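Local coordinates for protein B- and T-lymphocyte attenuator (Mus musculus, PDB 1XAU) that acts as an inhibitory lymphocyte receptor that damps antigen receptor signalling through the phosphatases SHP-1 and SHP-2, represented here by its extracellular immunoglobulin domain, at residues V14-K19 / Y94-N99; K33-V38 / S69-R74; P64-S69 / F79-K84. All blocks are in the same frame, centred on the assembly; numbering follows the deposited sequence.

From the N terminus, segment 14-19, which holds the first strand of the immunoglobulin domain, packs against 94-99 of the facing sheet, so contact 1 closes the longest loop and encloses the other two contacts. Inside that loop the chain runs through 33-38, then through 64-69 and 69-74, which meet at Ser-69, and finally through 79-84. Contacts 2 and 3 therefore cross: 33-38 reaches 69-74, while 64-69 pairs with 79-84 beyond it. Contact 3 builds a hairpin within the four-stranded sheet, contact 2 spans that sheet over its intervening strand, and contact 1 joins it to the opposing sheet, where the Cys-36 to Cys-96 disulfide links contacts 1 and 2.

Contact 1: V14-K19 / Y94-N99; sequences VQLNIK and YSCSTN
Ser-95 meets Ile-18 through its backbone, CA lying 4.5 Å from the CD1 methyl of Ile-18, a loose touch at one end of the contact. The next residue, Cys-96, carries more of it. Its SG receives the same methyl, Ile-18 CD1, at 3.7 Å, and the CB of Leu-16 lies 4.1 Å from SG. SG stands between the backbone N and the carbonyl carbon (chi1 48°) and completes the disulfide with Cys-36, so both aliphatic side chains pack against the cystine that pins the two sheets of the immunoglobulin sandwich together. The Cys-96 carbonyl is touched as well: Leu-16 CD1 comes to 3.3 Å from Cys-96 O. That branch then presses on Ser-97, where the separation of Leu-16 CD1 from CA is 3.5 Å, tighter than usual for two carbons. At Thr-98 the fit relaxes, CG2 standing 4.4 Å from Leu-16 CD1, while the hydroxyl OG1 is hydrogen-bonded to Asn-46 O. Leu-16 thus sets its CD1 against the backbone of Cys-96 and Ser-97, and also touches Cys-36 and Val-38 of strand 32-39. Methyl groups, sulfur and main chain make up this buried interface, so between the two segments the contact is van der Waals in kind; the first strand's backbone hydrogen bonds go to strand 32-39, with Gln-15 paired to Lys-39 and Asn-17 to Pro-37.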
loop_
_atom_site.group_PDB
_atom_site.type_symbol
_atom_site.label_atom_id
_atom_site.label_comp_id
_atom_site.label_asym_id
_atom_site.label_seq_id
_atom_site.Cartn_x
_atom_site.Cartn_y
_atom_site.Cartn_z
ATOM N N VAL A 14 10.824 -10.784 -7.711
ATOM C CA VAL A 14 10.218 -9.901 -6.672
ATOM C C VAL A 14 8.885 -9.425 -7.226
ATOM O O VAL A 14 8.826 -8.946 -8.364
ATOM C CB VAL A 14 11.116 -8.669 -6.368
ATOM C CG1 VAL A 14 10.364 -7.638 -5.521
ATOM C CG2 VAL A 14 12.421 -9.136 -5.590
ATOM N N GLN A 15 7.816 -9.585 -6.453
ATOM C CA GLN A 15 6.525 -9.162 -6.961
ATOM C C GLN A 15 5.752 -8.428 -5.873
ATOM O O GLN A 15 5.878 -8.783 -4.715
ATOM C CB GLN A 15 5.662 -10.362 -7.300
ATOM C CG GLN A 15 6.247 -11.338 -8.198
ATOM C CD GLN A 15 5.208 -12.359 -8.643
ATOM O OE1 GLN A 15 4.695 -13.177 -7.836
ATOM N NE2 GLN A 15 4.862 -12.292 -9.939
ATOM N N LEU A 16 4.893 -7.495 -6.280
ATOM C CA LEU A 16 4.002 -6.774 -5.321
ATOM C C LEU A 16 2.621 -7.291 -5.745
ATOM O O LEU A 16 2.189 -7.122 -6.905
ATOM C CB LEU A 16 4.155 -5.264 -5.549
ATOM C CG LEU A 16 5.556 -4.747 -5.340
ATOM C CD1 LEU A 16 5.557 -3.210 -5.506
ATOM C CD2 LEU A 16 6.080 -5.104 -3.940
ATOM N N ASN A 17 1.965 -7.969 -4.804
ATOM C CA ASN A 17 0.773 -8.705 -5.098
ATOM C C ASN A 17 -0.602 -8.261 -4.589
ATOM O O ASN A 17 -1.388 -9.066 -4.118
ATOM C CB ASN A 17 1.037 -10.176 -4.734
ATOM C CG ASN A 17 2.058 -10.850 -5.693
ATOM O OD1 ASN A 17 2.224 -10.418 -6.825
ATOM N ND2 ASN A 17 2.707 -11.934 -5.247
ATOM N N ILE A 18 -0.890 -6.974 -4.682
ATOM C CA ILE A 18 -2.239 -6.509 -4.347
ATOM C C ILE A 18 -3.076 -7.138 -5.493
ATOM O O ILE A 18 -2.619 -7.127 -6.639
ATOM C CB ILE A 18 -2.262 -4.985 -4.470
ATOM C CG1 ILE A 18 -1.518 -4.396 -3.271
ATOM C CG2 ILE A 18 -3.730 -4.425 -4.589
ATOM C CD1 ILE A 18 -1.425 -2.852 -3.324
ATOM N N LYS A 19 -4.259 -7.666 -5.201
ATOM C CA LYS A 19 -5.107 -8.227 -6.273
ATOM C C LYS A 19 -5.647 -7.167 -7.190
ATOM O O LYS A 19 -5.980 -6.072 -6.730
ATOM C CB LYS A 19 -6.290 -8.978 -5.673
ATOM C CG LYS A 19 -5.953 -10.436 -5.359
ATOM C CD LYS A 19 -7.198 -11.183 -4.825
ATOM C CE LYS A 19 -7.779 -12.112 -5.899
ATOM N NZ LYS A 19 -6.720 -13.102 -6.444
ATOM N N TYR A 94 -4.679 3.624 -4.153
ATOM C CA TYR A 94 -3.331 3.479 -3.606
ATOM C C TYR A 94 -2.580 2.317 -4.313
ATOM O O TYR A 94 -3.196 1.401 -4.823
ATOM C CB TYR A 94 -3.467 3.131 -2.107
ATOM C CG TYR A 94 -4.078 4.255 -1.276
ATOM C CD1 TYR A 94 -3.250 5.123 -0.602
ATOM C CD2 TYR A 94 -5.462 4.452 -1.216
ATOM C CE1 TYR A 94 -3.771 6.174 0.150
ATOM C CE2 TYR A 94 -6.019 5.528 -0.484
ATOM C CZ TYR A 94 -5.134 6.379 0.199
ATOM O OH TYR A 94 -5.533 7.462 0.997
ATOM N N SER A 95 -1.268 2.355 -4.333
ATOM C CA SER A 95 -0.504 1.211 -4.915
ATOM C C SER A 95 0.819 1.225 -4.180
ATOM O O SER A 95 1.159 2.237 -3.529
ATOM C CB SER A 95 -0.254 1.397 -6.452
ATOM O OG SER A 95 0.508 2.582 -6.711
ATOM N N CYS A 96 1.605 0.149 -4.296
ATOM C CA CYS A 96 2.919 0.119 -3.652
ATOM C C CYS A 96 3.962 -0.089 -4.790
ATOM O O CYS A 96 3.622 -0.584 -5.882
ATOM C CB CYS A 96 2.962 -0.998 -2.519
ATOM S SG CYS A 96 2.276 -2.600 -3.137
ATOM N N SER A 97 5.190 0.354 -4.578
ATOM C CA SER A 97 6.195 0.191 -5.647
ATOM C C SER A 97 7.545 0.066 -4.996
ATOM O O SER A 97 7.733 0.371 -3.809
ATOM C CB SER A 97 6.255 1.383 -6.628
ATOM O OG SER A 97 6.335 2.577 -5.887
ATOM N N THR A 98 8.511 -0.395 -5.779
ATOM C CA THR A 98 9.814 -0.497 -5.212
ATOM C C THR A 98 10.801 -0.382 -6.373
ATOM O O THR A 98 10.483 -0.760 -7.483
ATOM C CB THR A 98 10.008 -1.845 -4.445
ATOM O OG1 THR A 98 11.340 -1.874 -3.888
ATOM C CG2 THR A 98 9.903 -3.031 -5.370
ATOM N N ASN A 99 11.966 0.184 -6.097
ATOM C CA ASN A 99 13.064 0.305 -7.075
ATOM C C ASN A 99 13.941 -0.758 -6.414
ATOM O O ASN A 99 14.452 -0.555 -5.289
ATOM C CB ASN A 99 13.757 1.683 -6.989
ATOM C CG ASN A 99 12.809 2.829 -7.247
ATOM O OD1 ASN A 99 11.772 2.654 -7.939
ATOM N ND2 ASN A 99 13.145 4.034 -6.725
#

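Contact 2: K33-V38 / S69-R74; sequences KIECPV and SWEENR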
loop_
_atom_site.group_PDB
_atom_site.type_symbol
_atom_site.label_atom_id
_atom_site.label_comp_id
_atom_site.label_asym_id
_atom_site.label_seq_id
_atom_site.Cartn_x
_atom_site.Cartn_y
_atom_site.Cartn_z
ATOM N N LYS A 33 -6.495 -0.307 7.593
ATOM C CA LYS A 33 -5.238 -0.542 6.944
ATOM C C LYS A 33 -5.396 -1.149 5.548
ATOM O O LYS A 33 -6.463 -1.749 5.249
ATOM C CB LYS A 33 -4.378 -1.522 7.747
ATOM C CG LYS A 33 -5.009 -2.933 8.008
ATOM C CD LYS A 33 -4.048 -3.853 8.820
ATOM C CE LYS A 33 -4.863 -5.155 9.187
ATOM N NZ LYS A 33 -4.117 -6.369 9.774
ATOM N N ILE A 34 -4.401 -0.917 4.677
ATOM C CA ILE A 34 -4.385 -1.623 3.402
ATOM C C ILE A 34 -3.056 -2.348 3.323
ATOM O O ILE A 34 -2.072 -2.004 3.984
ATOM C CB ILE A 34 -4.606 -0.733 2.204
ATOM C CG1 ILE A 34 -3.602 0.358 2.176
ATOM C CG2 ILE A 34 -6.078 -0.204 2.263
ATOM C CD1 ILE A 34 -3.866 1.345 0.957
ATOM N N GLU A 35 -3.053 -3.406 2.538
ATOM C CA GLU A 35 -1.909 -4.294 2.542
ATOM C C GLU A 35 -1.336 -4.518 1.175
ATOM O O GLU A 35 -2.083 -4.674 0.215
ATOM C CB GLU A 35 -2.402 -5.652 3.029
ATOM C CG GLU A 35 -2.952 -5.624 4.460
ATOM C CD GLU A 35 -3.308 -6.998 4.964
ATOM O OE1 GLU A 35 -3.360 -8.013 4.186
ATOM O OE2 GLU A 35 -3.525 -7.068 6.173
ATOM N N CYS A 36 -0.025 -4.720 1.156
ATOM C CA CYS A 36 0.677 -5.009 -0.112
ATOM C C CYS A 36 1.499 -6.274 0.093
ATOM O O CYS A 36 2.576 -6.198 0.665
ATOM C CB CYS A 36 1.541 -3.797 -0.424
ATOM S SG CYS A 36 2.859 -3.912 -1.675
ATOM N N PRO A 37 0.982 -7.443 -0.285
ATOM C CA PRO A 37 1.761 -8.698 -0.113
ATOM C C PRO A 37 3.046 -8.576 -0.986
ATOM O O PRO A 37 2.987 -8.084 -2.120
ATOM C CB PRO A 37 0.826 -9.755 -0.664
ATOM C CG PRO A 37 -0.492 -9.246 -0.430
ATOM C CD PRO A 37 -0.362 -7.764 -0.829
ATOM N N VAL A 38 4.190 -9.003 -0.486
ATOM C CA VAL A 38 5.444 -8.885 -1.234
ATOM C C VAL A 38 6.164 -10.210 -1.316
ATOM O O VAL A 38 6.501 -10.807 -0.247
ATOM C CB VAL A 38 6.422 -7.869 -0.555
ATOM C CG1 VAL A 38 7.671 -7.635 -1.410
ATOM C CG2 VAL A 38 5.665 -6.485 -0.319
ATOM N N SER A 69 4.166 -0.550 8.230
ATOM C CA SER A 69 4.793 -1.639 9.010
ATOM C C SER A 69 4.893 -2.860 8.091
ATOM O O SER A 69 4.264 -2.949 7.001
ATOM C CB SER A 69 3.958 -2.041 10.242
ATOM O OG SER A 69 2.821 -2.833 9.941
ATOM N N TRP A 70 5.662 -3.838 8.562
ATOM C CA TRP A 70 5.770 -5.093 7.847
ATOM C C TRP A 70 5.142 -6.170 8.739
ATOM O O TRP A 70 5.337 -6.175 9.950
ATOM C CB TRP A 70 7.236 -5.438 7.514
ATOM C CG TRP A 70 7.740 -4.754 6.356
ATOM C CD1 TRP A 70 8.399 -3.577 6.335
ATOM C CD2 TRP A 70 7.720 -5.243 5.013
ATOM N NE1 TRP A 70 8.830 -3.304 5.056
ATOM C CE2 TRP A 70 8.420 -4.315 4.224
ATOM C CE3 TRP A 70 7.188 -6.386 4.407
ATOM C CZ2 TRP A 70 8.617 -4.488 2.846
ATOM C CZ3 TRP A 70 7.375 -6.561 3.003
ATOM C CH2 TRP A 70 8.078 -5.627 2.253
ATOM N N GLU A 71 4.338 -7.057 8.161
ATOM C CA GLU A 71 3.765 -8.142 8.933
ATOM C C GLU A 71 4.332 -9.444 8.368
ATOM O O GLU A 71 4.365 -9.640 7.141
ATOM C CB GLU A 71 2.246 -8.170 8.814
ATOM C CG GLU A 71 1.554 -6.926 9.264
ATOM C CD GLU A 71 0.016 -7.092 9.262
ATOM O OE1 GLU A 71 -0.470 -8.227 8.974
ATOM O OE2 GLU A 71 -0.706 -6.088 9.550
ATOM N N GLU A 72 4.802 -10.299 9.292
ATOM C CA GLU A 72 5.368 -11.617 8.984
ATOM C C GLU A 72 4.453 -12.710 9.547
ATOM O O GLU A 72 4.711 -13.899 9.385
ATOM C CB GLU A 72 6.795 -11.751 9.558
ATOM C CG GLU A 72 7.816 -10.821 8.836
ATOM C CD GLU A 72 8.067 -9.480 9.554
ATOM O OE1 GLU A 72 7.230 -9.068 10.406
ATOM O OE2 GLU A 72 9.105 -8.822 9.251
ATOM N N ASN A 73 3.377 -12.291 10.206
ATOM C CA ASN A 73 2.371 -13.224 10.766
ATOM C C ASN A 73 1.594 -13.881 9.611
ATOM O O ASN A 73 0.410 -14.194 9.770
ATOM C CB ASN A 73 1.349 -12.465 11.627
ATOM C CG ASN A 73 0.535 -11.473 10.803
ATOM O OD1 ASN A 73 0.720 -11.376 9.574
ATOM N ND2 ASN A 73 -0.369 -10.741 11.454
ATOM N N ARG A 74 2.234 -14.059 8.447
ATOM C CA ARG A 74 1.542 -14.655 7.300
ATOM C C ARG A 74 2.421 -15.544 6.435
ATOM O O ARG A 74 3.611 -15.710 6.685
ATOM C CB ARG A 74 0.950 -13.573 6.404
ATOM C CG ARG A 74 0.193 -12.527 7.134
ATOM C CD ARG A 74 -0.547 -11.649 6.178
ATOM N NE ARG A 74 -1.465 -10.792 6.917
ATOM C CZ ARG A 74 -1.818 -9.563 6.545
ATOM N NH1 ARG A 74 -1.337 -9.027 5.433
ATOM N NH2 ARG A 74 -2.655 -8.865 7.295
HETATM O O HOH W 1 -4.989 -9.090 9.449
#
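Val-38 and Trp-70 make the tight part of this contact. The CG2 methyl of Val-38 comes to 3.6 Å from CH2 at the far end of the indole, with CZ3 close by, and the two side chains cross at about a right angle. CG of Trp-70 lies beside its backbone N (chi1 -81°), and the six-membered end of the ring approaches Val-38; the indole also meets the Phe-79 ring and has a cation-pi contact with Arg-44. The two strands are not sheet neighbours. Strand 78-83 runs between them in the four-stranded sheet of the immunoglobulin sandwich, and their axes pass 9.1 Å apart at 60°, leaving side chains to bridge the gap. On the solvent side this is done by charge, in a network of Lys-33, Glu-35, Glu-71 and Arg-74. The extended Lys-33 chain brings NZ to 3.4 Å from OE2 of Glu-71, a salt bridge whose hydrogen bond is weak. Arg-74 turns a guanidinium edge toward the Glu-35 carboxylate, but those groups are modelled too close for the details of their pairing to be trusted. With the same reservation, the Glu-71 CD lies over one guanidinium face, toward its rim. A water beside the two cationic tips accepts from Lys-33 NZ at 2.9 Å and, as modelled, from Arg-74 NH2.

Contact 3: P64-S69 / F79-K84; sequences PQLYTS and FVLHFK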
loop_
_atom_site.group_PDB
_atom_site.type_symbol
_atom_site.label_atom_id
_atom_site.label_comp_id
_atom_site.label_asym_id
_atom_site.label_seq_id
_atom_site.Cartn_x
_atom_site.Cartn_y
_atom_site.Cartn_z
ATOM N N PRO A 64 1.757 11.952 11.478
ATOM C CA PRO A 64 1.190 11.456 12.758
ATOM C C PRO A 64 0.002 10.535 12.729
ATOM O O PRO A 64 -0.261 9.873 13.705
ATOM C CB PRO A 64 0.915 12.755 13.553
ATOM C CG PRO A 64 0.364 13.677 12.500
ATOM C CD PRO A 64 1.331 13.364 11.226
ATOM N N GLN A 65 -0.693 10.455 11.623
ATOM C CA GLN A 65 -1.869 9.591 11.539
ATOM C C GLN A 65 -1.767 8.604 10.366
ATOM O O GLN A 65 -2.788 8.074 9.948
ATOM C CB GLN A 65 -3.069 10.517 11.360
ATOM C CG GLN A 65 -3.225 11.444 12.574
ATOM C CD GLN A 65 -4.517 12.251 12.473
ATOM O OE1 GLN A 65 -4.822 12.795 11.419
ATOM N NE2 GLN A 65 -5.267 12.328 13.567
ATOM N N LEU A 66 -0.567 8.376 9.843
ATOM C CA LEU A 66 -0.428 7.489 8.665
ATOM C C LEU A 66 0.982 6.924 8.780
ATOM O O LEU A 66 1.980 7.722 8.753
ATOM C CB LEU A 66 -0.483 8.284 7.372
ATOM C CG LEU A 66 -0.657 7.477 6.100
ATOM C CD1 LEU A 66 -1.866 6.616 6.199
ATOM C CD2 LEU A 66 -0.742 8.488 4.855
ATOM N N TYR A 67 1.105 5.600 8.868
ATOM C CA TYR A 67 2.430 5.009 9.048
ATOM C C TYR A 67 2.446 3.640 8.426
ATOM O O TYR A 67 1.399 3.115 8.059
ATOM C CB TYR A 67 2.842 4.957 10.558
ATOM C CG TYR A 67 1.960 4.037 11.380
ATOM C CD1 TYR A 67 2.331 2.699 11.569
ATOM C CD2 TYR A 67 0.804 4.496 11.999
ATOM C CE1 TYR A 67 1.583 1.848 12.350
ATOM C CE2 TYR A 67 0.015 3.629 12.829
ATOM C CZ TYR A 67 0.404 2.328 12.991
ATOM O OH TYR A 67 -0.413 1.468 13.749
ATOM N N THR A 68 3.640 3.033 8.340
ATOM C CA THR A 68 3.743 1.742 7.686
ATOM C C THR A 68 4.358 0.705 8.593
ATOM O O THR A 68 4.975 1.029 9.664
ATOM C CB THR A 68 4.603 1.817 6.396
ATOM O OG1 THR A 68 5.956 2.155 6.733
ATOM C CG2 THR A 68 4.093 2.929 5.404
ATOM N N SER A 69 4.166 -0.550 8.230
ATOM C CA SER A 69 4.793 -1.639 9.010
ATOM C C SER A 69 4.893 -2.860 8.091
ATOM O O SER A 69 4.264 -2.949 7.001
ATOM C CB SER A 69 3.958 -2.041 10.242
ATOM O OG SER A 69 2.821 -2.833 9.941
ATOM N N PHE A 79 3.460 -5.705 3.396
ATOM C CA PHE A 79 3.808 -4.320 3.732
ATOM C C PHE A 79 2.469 -3.617 3.931
ATOM O O PHE A 79 1.597 -3.722 3.097
ATOM C CB PHE A 79 4.595 -3.675 2.581
ATOM C CG PHE A 79 5.048 -2.339 2.868
ATOM C CD1 PHE A 79 5.758 -2.068 4.029
ATOM C CD2 PHE A 79 4.809 -1.307 1.928
ATOM C CE1 PHE A 79 6.238 -0.753 4.285
ATOM C CE2 PHE A 79 5.282 0.018 2.154
ATOM C CZ PHE A 79 5.984 0.289 3.345
ATOM N N VAL A 80 2.298 -2.932 5.044
ATOM C CA VAL A 80 1.023 -2.371 5.395
ATOM C C VAL A 80 1.026 -0.866 5.577
ATOM O O VAL A 80 2.007 -0.331 6.092
ATOM C CB VAL A 80 0.684 -3.014 6.744
ATOM C CG1 VAL A 80 -0.708 -2.688 7.169
ATOM C CG2 VAL A 80 0.892 -4.541 6.594
ATOM N N LEU A 81 -0.054 -0.222 5.172
ATOM C CA LEU A 81 -0.264 1.218 5.360
ATOM C C LEU A 81 -1.371 1.313 6.402
ATOM O O LEU A 81 -2.507 0.837 6.185
ATOM C CB LEU A 81 -0.651 1.872 4.019
ATOM C CG LEU A 81 -0.973 3.367 4.186
ATOM C CD1 LEU A 81 0.370 4.120 4.523
ATOM C CD2 LEU A 81 -1.604 3.899 2.877
ATOM N N HIS A 82 -1.101 2.008 7.508
ATOM C CA HIS A 82 -2.080 2.121 8.619
ATOM C C HIS A 82 -2.598 3.543 8.742
ATOM O O HIS A 82 -1.795 4.478 8.875
ATOM C CB HIS A 82 -1.396 1.841 9.930
ATOM C CG HIS A 82 -0.767 0.490 10.008
ATOM N ND1 HIS A 82 -1.413 -0.590 10.548
ATOM C CD2 HIS A 82 0.481 0.074 9.692
ATOM C CE1 HIS A 82 -0.583 -1.630 10.559
ATOM N NE2 HIS A 82 0.571 -1.255 10.052
ATOM N N PHE A 83 -3.898 3.722 8.707
ATOM C CA PHE A 83 -4.501 5.034 8.868
ATOM C C PHE A 83 -5.021 5.066 10.328
ATOM O O PHE A 83 -5.884 4.228 10.723
ATOM C CB PHE A 83 -5.725 5.177 7.949
ATOM C CG PHE A 83 -5.411 5.063 6.480
ATOM C CD1 PHE A 83 -5.319 6.231 5.719
ATOM C CD2 PHE A 83 -5.219 3.829 5.875
ATOM C CE1 PHE A 83 -5.036 6.153 4.324
ATOM C CE2 PHE A 83 -4.914 3.733 4.469
ATOM C CZ PHE A 83 -4.832 4.935 3.711
ATOM N N LYS A 84 -4.564 6.047 11.101
ATOM C CA LYS A 84 -4.873 6.143 12.524
ATOM C C LYS A 84 -5.271 7.564 12.885
ATOM O O LYS A 84 -4.433 8.342 13.386
ATOM C CB LYS A 84 -3.606 5.769 13.319
ATOM C CG LYS A 84 -3.805 5.704 14.861
ATOM C CD LYS A 84 -2.572 5.135 15.593
ATOM C CE LYS A 84 -2.707 5.377 17.160
ATOM N NZ LYS A 84 -1.971 4.305 18.017
HETATM O O HOH W 2 0.564 2.737 16.707
#
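Tyr-67 and His-82 form a hydrogen-bonded pair at the middle of an antiparallel beta hairpin, which corresponds to strands D and E of the immunoglobulin fold. The His-82 N donates to Tyr-67 O at 2.8 Å, nearly along the C=O axis, and the return bond runs from Tyr-67 N to His-82 O. Ser-69 and Val-80 repeat this reciprocal pairing two residues along, and Lys-84 N closes the other end on Gln-65 O at 2.9 Å, the donor standing above the carbonyl plane. A side-chain bond adds to the ladder: Ser-69 OG lies in the plane of the imidazole, 2.8 Å from NE2 of His-82, and either group could be the donor. This bond fixes one edge of the ring, while Tyr-67 lies over one face and Val-80 CG1 over the opposite one, both toward the rim. The Tyr-67 and His-82 rings are near parallel (14°) but slid apart, with barely any overlap; the phenol instead rests over the His-82 CB, which sits 3.7 Å from its centroid in a CH-pi contact. Near the plane of the phenol, at its rim, Lys-84 passes with CD 4.1 Å from CE2 of Tyr-67.

The other face of the hairpin turns toward the sandwich interior. There Thr-68 sets CB 3.7 Å from CZ of Phe-79, whose ring also meets Trp-49. Leu-66 has CG anti to the backbone N (chi1 -167°), and its CD1 meets two partners: it touches CD1 of Leu-81 at 3.7 Å and lies over the face of the Phe-83 ring, with CD1 of that ring 3.5 Å away.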